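Local coordinates for peptidase S9 prolyl oligopeptidase catalytic domain-containing protein (Pyrococcus horikoshii, PDB 4HXF) that probably acts as a serine-type peptidase of the prolyl oligopeptidase family, joining a beta-propeller to an alpha/beta-hydrolase domain and assembling into a self-compartmentalizing hexamer, at residues A[315-323]-A[393-401]; A[481-489]-A[592-603]. One frame throughout, in Å; residues are numbered along the deposited sequence. Where two conformers were deposited one is given.

Contact 1 of 2, residues A[315-323]-A[393-401]; sequences LKETATRPA and GYYFKYEMQ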
loop_
_atom_site.group_PDB
_atom_site.type_symbol
_atom_site.label_atom_id
_atom_site.label_comp_id
_atom_site.label_asym_id
_atom_site.label_seq_id
_atom_site.Cartn_x
_atom_site.Cartn_y
_atom_site.Cartn_z
ATOM N N LEU A 315 33.793 -28.664 10.563
ATOM C CA LEU A 315 34.083 -27.688 9.486
ATOM C C LEU A 315 35.553 -27.273 9.618
ATOM O O LEU A 315 35.968 -26.854 10.708
ATOM C CB LEU A 315 33.225 -26.441 9.697
ATOM C CG LEU A 315 31.745 -26.440 9.390
ATOM C CD1 LEU A 315 30.998 -25.180 9.735
ATOM C CD2 LEU A 315 31.512 -26.779 7.871
ATOM N N LYS A 316 36.318 -27.368 8.520
ATOM C CA LYS A 316 37.739 -27.037 8.502
ATOM C C LYS A 316 37.919 -25.893 7.471
ATOM O O LYS A 316 37.454 -26.023 6.305
ATOM C CB LYS A 316 38.562 -28.223 8.134
ATOM C CG LYS A 316 40.100 -27.860 8.031
ATOM C CD LYS A 316 40.871 -28.677 7.035
ATOM C CE LYS A 316 40.826 -30.167 7.290
ATOM N NZ LYS A 316 41.742 -30.926 6.367
ATOM N N GLU A 317 38.493 -24.778 7.924
ATOM C CA GLU A 317 38.916 -23.700 7.068
ATOM C C GLU A 317 40.451 -23.721 6.995
ATOM O O GLU A 317 41.093 -24.145 7.937
ATOM C CB GLU A 317 38.389 -22.421 7.677
ATOM C CG GLU A 317 38.715 -21.150 7.040
ATOM C CD GLU A 317 37.808 -20.064 7.498
ATOM O OE1 GLU A 317 38.327 -19.001 7.762
ATOM O OE2 GLU A 317 36.563 -20.229 7.595
ATOM N N THR A 318 41.035 -23.173 5.924
ATOM C CA THR A 318 42.470 -23.055 5.746
ATOM C C THR A 318 42.799 -21.617 5.270
ATOM O O THR A 318 41.892 -20.809 5.106
ATOM C CB THR A 318 43.007 -24.067 4.724
ATOM O OG1 THR A 318 42.490 -23.664 3.430
ATOM C CG2 THR A 318 42.517 -25.509 5.101
ATOM N N ALA A 319 44.102 -21.272 5.165
ATOM C CA ALA A 319 44.520 -19.946 4.711
ATOM C C ALA A 319 43.968 -19.640 3.318
ATOM O O ALA A 319 43.747 -18.466 3.041
ATOM C CB ALA A 319 46.025 -19.805 4.659
ATOM N N THR A 320 43.745 -20.697 2.546
ATOM C CA THR A 320 43.334 -20.435 1.161
ATOM C C THR A 320 41.918 -20.923 0.807
ATOM O O THR A 320 41.543 -20.815 -0.342
ATOM C CB THR A 320 44.340 -21.051 0.163
ATOM O OG1 THR A 320 44.401 -22.496 0.315
ATOM C CG2 THR A 320 45.703 -20.433 0.319
ATOM N N ARG A 321 41.148 -21.467 1.733
ATOM C CA ARG A 321 39.768 -21.953 1.478
ATOM C C ARG A 321 38.858 -21.661 2.670
ATOM O O ARG A 321 39.176 -22.041 3.793
ATOM C CB ARG A 321 39.709 -23.498 1.292
ATOM C CG ARG A 321 40.234 -23.931 -0.111
ATOM C CD ARG A 321 39.274 -23.460 -1.211
ATOM N NE ARG A 321 37.994 -24.214 -1.183
ATOM C CZ ARG A 321 37.722 -25.354 -1.850
ATOM N NH1 ARG A 321 36.558 -26.028 -1.655
ATOM N NH2 ARG A 321 38.635 -25.826 -2.706
ATOM N N PRO A 322 37.719 -21.085 2.401
ATOM C CA PRO A 322 36.655 -21.089 3.413
ATOM C C PRO A 322 36.315 -22.474 3.822
ATOM O O PRO A 322 36.574 -23.461 3.117
ATOM C CB PRO A 322 35.460 -20.421 2.704
ATOM C CG PRO A 322 36.092 -19.564 1.579
ATOM C CD PRO A 322 37.300 -20.386 1.147
ATOM N N ALA A 323 35.611 -22.561 4.949
ATOM C CA ALA A 323 35.260 -23.834 5.565
ATOM C C ALA A 323 34.528 -24.751 4.608
ATOM O O ALA A 323 33.645 -24.359 3.851
ATOM C CB ALA A 323 34.347 -23.643 6.824
ATOM N N GLY A 393 47.063 -17.084 11.594
ATOM C CA GLY A 393 47.687 -18.296 11.116
ATOM C C GLY A 393 46.985 -18.845 9.893
ATOM O O GLY A 393 47.298 -18.431 8.736
ATOM N N TYR A 394 46.124 -19.822 10.130
ATOM C CA TYR A 394 45.548 -20.659 9.039
ATOM C C TYR A 394 44.048 -20.602 8.837
ATOM O O TYR A 394 43.391 -21.616 8.603
ATOM C CB TYR A 394 46.085 -22.086 9.177
ATOM C CG TYR A 394 47.584 -22.114 9.264
ATOM C CD1 TYR A 394 48.227 -22.539 10.465
ATOM C CD2 TYR A 394 48.337 -21.873 8.176
ATOM C CE1 TYR A 394 49.631 -22.545 10.580
ATOM C CE2 TYR A 394 49.730 -21.867 8.274
ATOM C CZ TYR A 394 50.349 -22.282 9.444
ATOM O OH TYR A 394 51.732 -22.259 9.405
ATOM N N TYR A 395 43.508 -19.400 9.005
ATOM C CA TYR A 395 42.141 -19.180 8.582
ATOM C C TYR A 395 42.133 -18.285 7.316
ATOM O O TYR A 395 43.173 -17.740 6.940
ATOM C CB TYR A 395 41.333 -18.591 9.717
ATOM C CG TYR A 395 41.549 -17.133 10.102
ATOM C CD1 TYR A 395 42.394 -16.791 11.186
ATOM C CD2 TYR A 395 40.896 -16.104 9.486
ATOM C CE1 TYR A 395 42.537 -15.495 11.585
ATOM C CE2 TYR A 395 41.157 -14.806 9.805
ATOM C CZ TYR A 395 41.941 -14.514 10.884
ATOM O OH TYR A 395 42.085 -13.191 11.238
ATOM N N PHE A 396 40.949 -18.172 6.678
ATOM C CA PHE A 396 40.843 -17.581 5.403
ATOM C C PHE A 396 40.662 -16.096 5.604
ATOM O O PHE A 396 39.635 -15.680 6.167
ATOM C CB PHE A 396 39.666 -18.193 4.637
ATOM C CG PHE A 396 39.502 -17.583 3.245
ATOM C CD1 PHE A 396 40.278 -18.029 2.207
ATOM C CD2 PHE A 396 38.539 -16.600 3.024
ATOM C CE1 PHE A 396 40.138 -17.488 0.890
ATOM C CE2 PHE A 396 38.443 -16.015 1.784
ATOM C CZ PHE A 396 39.206 -16.488 0.737
ATOM N N LYS A 397 41.653 -15.304 5.192
ATOM C CA LYS A 397 41.546 -13.820 5.428
ATOM C C LYS A 397 41.462 -13.088 4.094
ATOM O O LYS A 397 42.429 -13.008 3.301
ATOM C CB LYS A 397 42.685 -13.248 6.246
ATOM C CG LYS A 397 42.613 -11.687 6.397
ATOM C CD LYS A 397 41.670 -11.130 7.409
ATOM C CE LYS A 397 41.885 -9.579 7.622
ATOM N NZ LYS A 397 40.668 -8.916 8.216
ATOM N N TYR A 398 40.246 -12.680 3.748
ATOM C CA TYR A 398 39.945 -12.148 2.415
ATOM C C TYR A 398 40.870 -11.036 1.957
ATOM O O TYR A 398 41.410 -11.151 0.801
ATOM C CB TYR A 398 38.552 -11.589 2.418
ATOM C CG TYR A 398 38.013 -11.165 1.066
ATOM C CD1 TYR A 398 37.544 -12.046 0.193
ATOM C CD2 TYR A 398 37.996 -9.807 0.731
ATOM C CE1 TYR A 398 37.020 -11.674 -1.035
ATOM C CE2 TYR A 398 37.502 -9.427 -0.464
ATOM C CZ TYR A 398 36.979 -10.346 -1.331
ATOM O OH TYR A 398 36.408 -9.951 -2.522
ATOM N N GLU A 399 41.142 -10.082 2.874
ATOM C CA GLU A 399 41.920 -8.957 2.452
ATOM C C GLU A 399 43.328 -9.387 2.078
ATOM O O GLU A 399 43.979 -8.769 1.229
ATOM C CB GLU A 399 42.038 -7.879 3.479
ATOM C CG GLU A 399 40.782 -7.167 3.831
ATOM C CD GLU A 399 39.973 -7.861 4.902
ATOM O OE1 GLU A 399 40.082 -9.097 5.087
ATOM O OE2 GLU A 399 39.157 -7.123 5.528
ATOM N N MET A 400 43.856 -10.469 2.728
ATOM C CA MET A 400 45.207 -10.849 2.442
ATOM C C MET A 400 45.304 -11.449 1.083
ATOM O O MET A 400 46.197 -11.199 0.327
ATOM C CB MET A 400 45.725 -11.839 3.501
ATOM C CG MET A 400 45.789 -11.140 4.854
ATOM S SD MET A 400 46.476 -12.380 6.041
ATOM C CE MET A 400 46.660 -11.314 7.479
ATOM N N GLN A 401 44.363 -12.341 0.716
ATOM C CA GLN A 401 44.329 -12.898 -0.610
ATOM C C GLN A 401 44.108 -11.890 -1.687
ATOM O O GLN A 401 44.822 -11.866 -2.708
ATOM C CB GLN A 401 43.322 -14.025 -0.782
ATOM C CG GLN A 401 43.497 -15.186 0.174
ATOM C CD GLN A 401 44.757 -15.952 -0.135
ATOM O OE1 GLN A 401 45.006 -16.257 -1.297
ATOM N NE2 GLN A 401 45.553 -16.239 0.890
HETATM O O HOH W 1 37.300 -16.682 7.323
HETATM O O HOH W 2 44.229 -15.983 3.769
#

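Contact 2 of 2, residues A[481-489]-A[592-603]; sequences LFKAGISEN and RYKLFMEFFERK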
loop_
_atom_site.group_PDB
_atom_site.type_symbol
_atom_site.label_atom_id
_atom_site.label_comp_id
_atom_site.label_asym_id
_atom_site.label_seq_id
_atom_site.Cartn_x
_atom_site.Cartn_y
_atom_site.Cartn_z
ATOM N N LEU A 481 58.869 3.966 9.841
ATOM C CA LEU A 481 58.974 2.952 8.834
ATOM C C LEU A 481 57.849 2.944 7.809
ATOM O O LEU A 481 58.075 2.648 6.674
ATOM C CB LEU A 481 59.040 1.552 9.536
ATOM C CG LEU A 481 59.243 0.301 8.669
ATOM C CD1 LEU A 481 60.546 0.439 7.852
ATOM C CD2 LEU A 481 59.234 -0.928 9.620
ATOM N N PHE A 482 56.621 3.274 8.220
ATOM C CA PHE A 482 55.427 3.053 7.419
ATOM C C PHE A 482 55.023 4.232 6.566
ATOM O O PHE A 482 55.155 5.391 6.969
ATOM C CB PHE A 482 54.266 2.645 8.315
ATOM C CG PHE A 482 54.581 1.472 9.179
ATOM C CD1 PHE A 482 55.034 1.628 10.470
ATOM C CD2 PHE A 482 54.522 0.205 8.666
ATOM C CE1 PHE A 482 55.404 0.597 11.265
ATOM C CE2 PHE A 482 54.931 -0.844 9.465
ATOM C CZ PHE A 482 55.367 -0.683 10.739
ATOM N N LYS A 483 54.588 3.917 5.344
ATOM C CA LYS A 483 54.273 4.949 4.332
ATOM C C LYS A 483 52.756 5.298 4.304
ATOM O O LYS A 483 52.364 6.285 3.723
ATOM C CB LYS A 483 54.730 4.482 3.000
ATOM C CG LYS A 483 56.266 4.457 2.910
ATOM C CD LYS A 483 56.936 5.787 3.282
ATOM C CE LYS A 483 58.429 5.758 2.893
ATOM N NZ LYS A 483 59.139 4.720 3.731
ATOM N N ALA A 484 51.941 4.425 4.864
ATOM C CA ALA A 484 50.471 4.502 4.898
ATOM C C ALA A 484 49.944 3.599 5.948
ATOM O O ALA A 484 50.506 2.554 6.209
ATOM C CB ALA A 484 49.898 4.073 3.529
ATOM N N GLY A 485 48.786 3.933 6.473
ATOM C CA GLY A 485 48.060 3.142 7.415
ATOM C C GLY A 485 46.579 3.092 7.171
ATOM O O GLY A 485 45.991 4.092 6.644
ATOM N N ILE A 486 45.956 1.964 7.496
ATOM C CA ILE A 486 44.480 1.832 7.552
ATOM C C ILE A 486 44.152 1.314 8.904
ATOM O O ILE A 486 44.436 0.136 9.219
ATOM C CB ILE A 486 43.868 0.985 6.412
ATOM C CG1 ILE A 486 44.288 1.534 5.015
ATOM C CG2 ILE A 486 42.334 0.947 6.623
ATOM C CD1 ILE A 486 43.574 0.807 3.866
ATOM N N SER A 487 43.560 2.160 9.741
ATOM C CA SER A 487 43.205 1.765 11.126
ATOM C C SER A 487 41.699 1.656 11.236
ATOM O O SER A 487 40.984 2.610 10.937
ATOM C CB SER A 487 43.692 2.860 12.061
ATOM O OG SER A 487 43.115 2.789 13.371
ATOM N N GLU A 488 41.202 0.538 11.712
ATOM C CA GLU A 488 39.735 0.283 11.713
ATOM C C GLU A 488 39.267 -0.074 13.105
ATOM O O GLU A 488 39.859 -0.869 13.820
ATOM C CB GLU A 488 39.375 -0.851 10.790
ATOM C CG GLU A 488 40.094 -0.859 9.485
ATOM C CD GLU A 488 39.467 -1.805 8.501
ATOM O OE1 GLU A 488 38.201 -1.882 8.530
ATOM O OE2 GLU A 488 40.248 -2.520 7.771
ATOM N N ASN A 489 38.201 0.609 13.541
ATOM C CA ASN A 489 37.492 0.244 14.740
ATOM C C ASN A 489 38.484 0.036 15.908
ATOM O O ASN A 489 38.405 -0.932 16.665
ATOM C CB ASN A 489 36.603 -0.980 14.527
ATOM C CG ASN A 489 35.504 -0.727 13.539
ATOM O OD1 ASN A 489 35.776 -0.706 12.288
ATOM N ND2 ASN A 489 34.277 -0.512 14.043
ATOM N N ARG A 592 33.528 -1.179 1.753
ATOM C CA ARG A 592 34.722 -1.188 2.590
ATOM C C ARG A 592 35.892 -1.812 1.887
ATOM O O ARG A 592 37.012 -1.265 1.926
ATOM C CB ARG A 592 34.477 -1.898 3.941
ATOM C CG ARG A 592 35.745 -2.005 4.754
ATOM C CD ARG A 592 35.602 -2.736 6.044
ATOM N NE ARG A 592 36.932 -3.183 6.518
ATOM C CZ ARG A 592 37.613 -4.230 6.062
ATOM N NH1 ARG A 592 38.833 -4.484 6.524
ATOM N NH2 ARG A 592 37.087 -5.077 5.192
ATOM N N TYR A 593 35.690 -2.981 1.257
ATOM C CA TYR A 593 36.803 -3.602 0.550
ATOM C C TYR A 593 37.362 -2.710 -0.552
ATOM O O TYR A 593 38.594 -2.646 -0.758
ATOM C CB TYR A 593 36.439 -4.982 -0.002
ATOM C CG TYR A 593 36.141 -6.089 1.017
ATOM C CD1 TYR A 593 34.944 -6.832 0.944
ATOM C CD2 TYR A 593 37.030 -6.388 1.979
ATOM C CE1 TYR A 593 34.748 -7.892 1.818
ATOM C CE2 TYR A 593 36.813 -7.393 2.929
ATOM C CZ TYR A 593 35.641 -8.152 2.809
ATOM O OH TYR A 593 35.413 -9.182 3.701
ATOM N N LYS A 594 36.493 -1.974 -1.259
ATOM C CA LYS A 594 36.955 -1.181 -2.374
ATOM C C LYS A 594 37.734 0.040 -1.820
ATOM O O LYS A 594 38.829 0.432 -2.312
ATOM C CB LYS A 594 35.748 -0.715 -3.167
ATOM C CG LYS A 594 36.141 0.197 -4.316
ATOM C CD LYS A 594 37.090 -0.445 -5.325
ATOM C CE LYS A 594 37.201 0.349 -6.634
ATOM N NZ LYS A 594 38.231 -0.147 -7.612
ATOM N N LEU A 595 37.251 0.630 -0.695
ATOM C CA LEU A 595 37.994 1.723 -0.001
ATOM C C LEU A 595 39.384 1.267 0.446
ATOM O O LEU A 595 40.389 1.954 0.253
ATOM C CB LEU A 595 37.256 2.273 1.231
ATOM C CG LEU A 595 35.994 3.108 1.059
ATOM C CD1 LEU A 595 35.298 3.331 2.405
ATOM C CD2 LEU A 595 36.414 4.443 0.402
ATOM N N PHE A 596 39.420 0.082 1.057
ATOM C CA PHE A 596 40.631 -0.461 1.591
ATOM C C PHE A 596 41.632 -0.632 0.459
ATOM O O PHE A 596 42.796 -0.195 0.542
ATOM C CB PHE A 596 40.285 -1.796 2.233
ATOM C CG PHE A 596 41.441 -2.555 2.896
ATOM C CD1 PHE A 596 41.619 -2.511 4.270
ATOM C CD2 PHE A 596 42.270 -3.399 2.152
ATOM C CE1 PHE A 596 42.653 -3.192 4.878
ATOM C CE2 PHE A 596 43.257 -4.149 2.759
ATOM C CZ PHE A 596 43.485 -3.992 4.128
ATOM N N MET A 597 41.222 -1.284 -0.622
ATOM C CA MET A 597 42.180 -1.552 -1.672
ATOM C C MET A 597 42.618 -0.265 -2.360
ATOM O O MET A 597 43.816 -0.126 -2.645
ATOM C CB MET A 597 41.697 -2.686 -2.642
ATOM C CG MET A 597 40.495 -2.390 -3.470
ATOM S SD MET A 597 39.608 -3.942 -4.042
ATOM C CE MET A 597 39.814 -3.491 -5.738
ATOM N N GLU A 598 41.704 0.658 -2.579
ATOM C CA GLU A 598 42.099 1.880 -3.245
ATOM C C GLU A 598 42.969 2.821 -2.446
ATOM O O GLU A 598 43.858 3.467 -2.995
ATOM C CB GLU A 598 40.887 2.653 -3.771
ATOM C CG GLU A 598 40.153 1.930 -4.901
ATOM C CD GLU A 598 41.060 1.632 -6.095
ATOM O OE1 GLU A 598 41.875 2.545 -6.451
ATOM O OE2 GLU A 598 41.016 0.469 -6.641
ATOM N N PHE A 599 42.790 2.841 -1.140
ATOM C CA PHE A 599 43.678 3.648 -0.259
ATOM C C PHE A 599 45.096 3.156 -0.360
ATOM O O PHE A 599 46.015 3.909 -0.583
ATOM C CB PHE A 599 43.178 3.702 1.156
ATOM C CG PHE A 599 43.826 4.762 1.980
ATOM C CD1 PHE A 599 43.407 6.086 1.829
ATOM C CD2 PHE A 599 44.894 4.457 2.847
ATOM C CE1 PHE A 599 43.989 7.071 2.609
ATOM C CE2 PHE A 599 45.534 5.469 3.538
ATOM C CZ PHE A 599 45.061 6.774 3.434
ATOM N N PHE A 600 45.308 1.826 -0.313
ATOM C CA PHE A 600 46.662 1.324 -0.475
ATOM C C PHE A 600 47.202 1.497 -1.890
ATOM O O PHE A 600 48.353 1.865 -2.044
ATOM C CB PHE A 600 46.779 -0.158 -0.045
ATOM C CG PHE A 600 46.924 -0.343 1.449
ATOM C CD1 PHE A 600 46.052 -1.153 2.173
ATOM C CD2 PHE A 600 47.881 0.376 2.185
ATOM C CE1 PHE A 600 46.278 -1.413 3.537
ATOM C CE2 PHE A 600 47.997 0.203 3.601
ATOM C CZ PHE A 600 47.186 -0.681 4.236
ATOM N N GLU A 601 46.356 1.331 -2.932
ATOM C CA GLU A 601 46.776 1.589 -4.325
ATOM C C GLU A 601 47.314 3.042 -4.451
ATOM O O GLU A 601 48.293 3.237 -5.144
ATOM C CB GLU A 601 45.596 1.376 -5.270
ATOM C CG GLU A 601 45.237 -0.145 -5.469
ATOM C CD GLU A 601 46.264 -0.880 -6.281
ATOM O OE1 GLU A 601 47.116 -1.501 -5.722
ATOM O OE2 GLU A 601 46.258 -0.720 -7.475
ATOM N N ARG A 602 46.600 3.983 -3.839
ATOM C CA ARG A 602 46.824 5.403 -4.049
ATOM C C ARG A 602 47.722 6.078 -3.019
ATOM O O ARG A 602 48.065 7.302 -3.219
ATOM C CB ARG A 602 45.491 6.143 -4.231
ATOM C CG ARG A 602 44.694 5.659 -5.442
ATOM C CD ARG A 602 43.236 6.037 -5.381
ATOM N NE ARG A 602 42.495 5.446 -6.482
ATOM C CZ ARG A 602 42.259 5.993 -7.678
ATOM N NH1 ARG A 602 42.708 7.193 -8.028
ATOM N NH2 ARG A 602 41.488 5.291 -8.548
ATOM N N LYS A 603 48.084 5.351 -1.933
ATOM C CA LYS A 603 48.892 5.922 -0.916
ATOM C C LYS A 603 50.154 5.117 -0.633
ATOM O O LYS A 603 51.153 5.650 -0.105
ATOM C CB LYS A 603 48.060 6.157 0.381
ATOM C CG LYS A 603 46.899 7.145 0.141
ATOM C CD LYS A 603 47.276 8.563 -0.089
ATOM C CE LYS A 603 46.064 9.344 -0.537
ATOM N NZ LYS A 603 46.424 10.720 -0.904
HETATM O O HOH W 3 52.532 7.391 1.322
#

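Contact 1 of 2, residues A[315-323]-A[393-401]
Phe396 has the largest share of this contact, held through its backbone by Glu317 and through its ring by Pro322. Its N-H donates to Glu317 OE1 (Phe396 N to Glu317 OE1, 3.0 Å) along a nearly straight line of 170°, meeting the carboxylate oxygen on the anti side and slightly out of the carboxylate plane. A water is a second donor to Glu317 OE1 and also donates to Phe396 O. The Glu317 chain runs out extended to reach the N-H, and its carboxylate stands almost perpendicular to the Phe396 ring.

The tight part lies where the turn after strand 312-317 curls round that ring. With CG anti to the backbone N (chi1 180°), the ring is laid against Pro322, whose CD sits 4.0 Å from the Phe396 ring centroid and only 13° off the normal, a CH-pi contact over the face. The backbones also close in: Ala319 CA makes a nearly straight CA-H...O contact with Tyr395 O (3.4 Å). A weak pair of bonds from the N-H groups of Thr320 and Arg321 to Thr318 OG1 braces the turn from within.

Toward the helix start the joint is looser and water-mediated. One water donates to Ala319 O at 2.6 Å and accepts from Lys397 N and Gln401 NE2, bridging the turn to the N-cap residue.

Around this joint, Phe343 of helix 340-343 packs on both Pro322 and Phe396, Trp302 meets the Tyr395 ring edge-to-face, and Gln401 OE1 accepts from Phe349 N. This interdomain joint ties the end of strand 312-317, in the last four-stranded blade of the beta-propeller, to the segment leading into helix 398-405 of the alpha/beta-hydrolase domain.

Contact 2 of 2, residues A[481-489]-A[592-603]
Ile486 presses the end of its side chain into a cluster of three phenylalanines on helix 586-605. Its CD1 lies over one face of the Phe600 ring, 3.9 Å from the centroid, and also over a face of Phe596, at 4.3 Å from that centroid, so one methyl makes CH-pi contacts with two rings. CG1, anti to the carbonyl carbon (chi1 -55°), extends from the strand toward the helix and passes Phe599 CD2 at 3.7 Å. Nearer the start of the strand, the small Ala484 CB meets Lys603 CB at 4.2 Å, while a water donates to both Lys483 O and Lys603 O.

At the other end the contact is ionic. Arg592 grips the Glu488 carboxylate side-on: NE donates to Glu488 OE1 at 2.7 Å and 174°, NH1 to Glu488 OE2 at 2.7 Å. Both oxygens use their syn lone pairs, and the two flat groups are nearly coplanar, so the paired bonds limit rotation of the buried carboxylate.

In the next shell, Arg592 NH1 also bridges to Glu399, Met403 of helix 398-405 packs on Phe596 and Phe600, and Ile541 of strand 538-543 touches Ile486 and Glu488. Without this guanidinium, as with an alanine here, the buried Glu488 carboxylate is likely to lose its mate and be freer to turn, and Glu399 would probably lose one of its partners. Backbone bonds to Ile462 and Leu539 fix strand 484-488 between its parallel neighbours.

The strand and helix axes approach to 9.1 Å and run nearly antiparallel, at 165°. This is the layering of an alpha/beta-hydrolase fold, in which the long helix 586-605, near the C-terminus, covers one face of the central, largely parallel sheet.

The centres of contact 1 and contact 2 lie 21 Å apart, yet the two meet directly through helix 398-405. Glu399 OE2 forms a salt bridge with Arg592 NH1 at 2.8 Å, so this arginine serves two carboxylates, one from each contact; beside it Tyr398 CD2 packs on Tyr593 CE2 at 3.5 Å. Segment 393-401 therefore leads from the joint with the turn after strand 312-317 to the helix that backs strand 484-488. Neither contact lines the inhibitor pocket: the side chains of Tyr395 and Glu488 lie about 11 Å and 10 Å from the bound chloromethyl ketone-derived ligand. Asn489, following the strand, hydrogen-bonds through ND2 to Asp546 OD2 of the probable Ser466-His578-Asp546 triad.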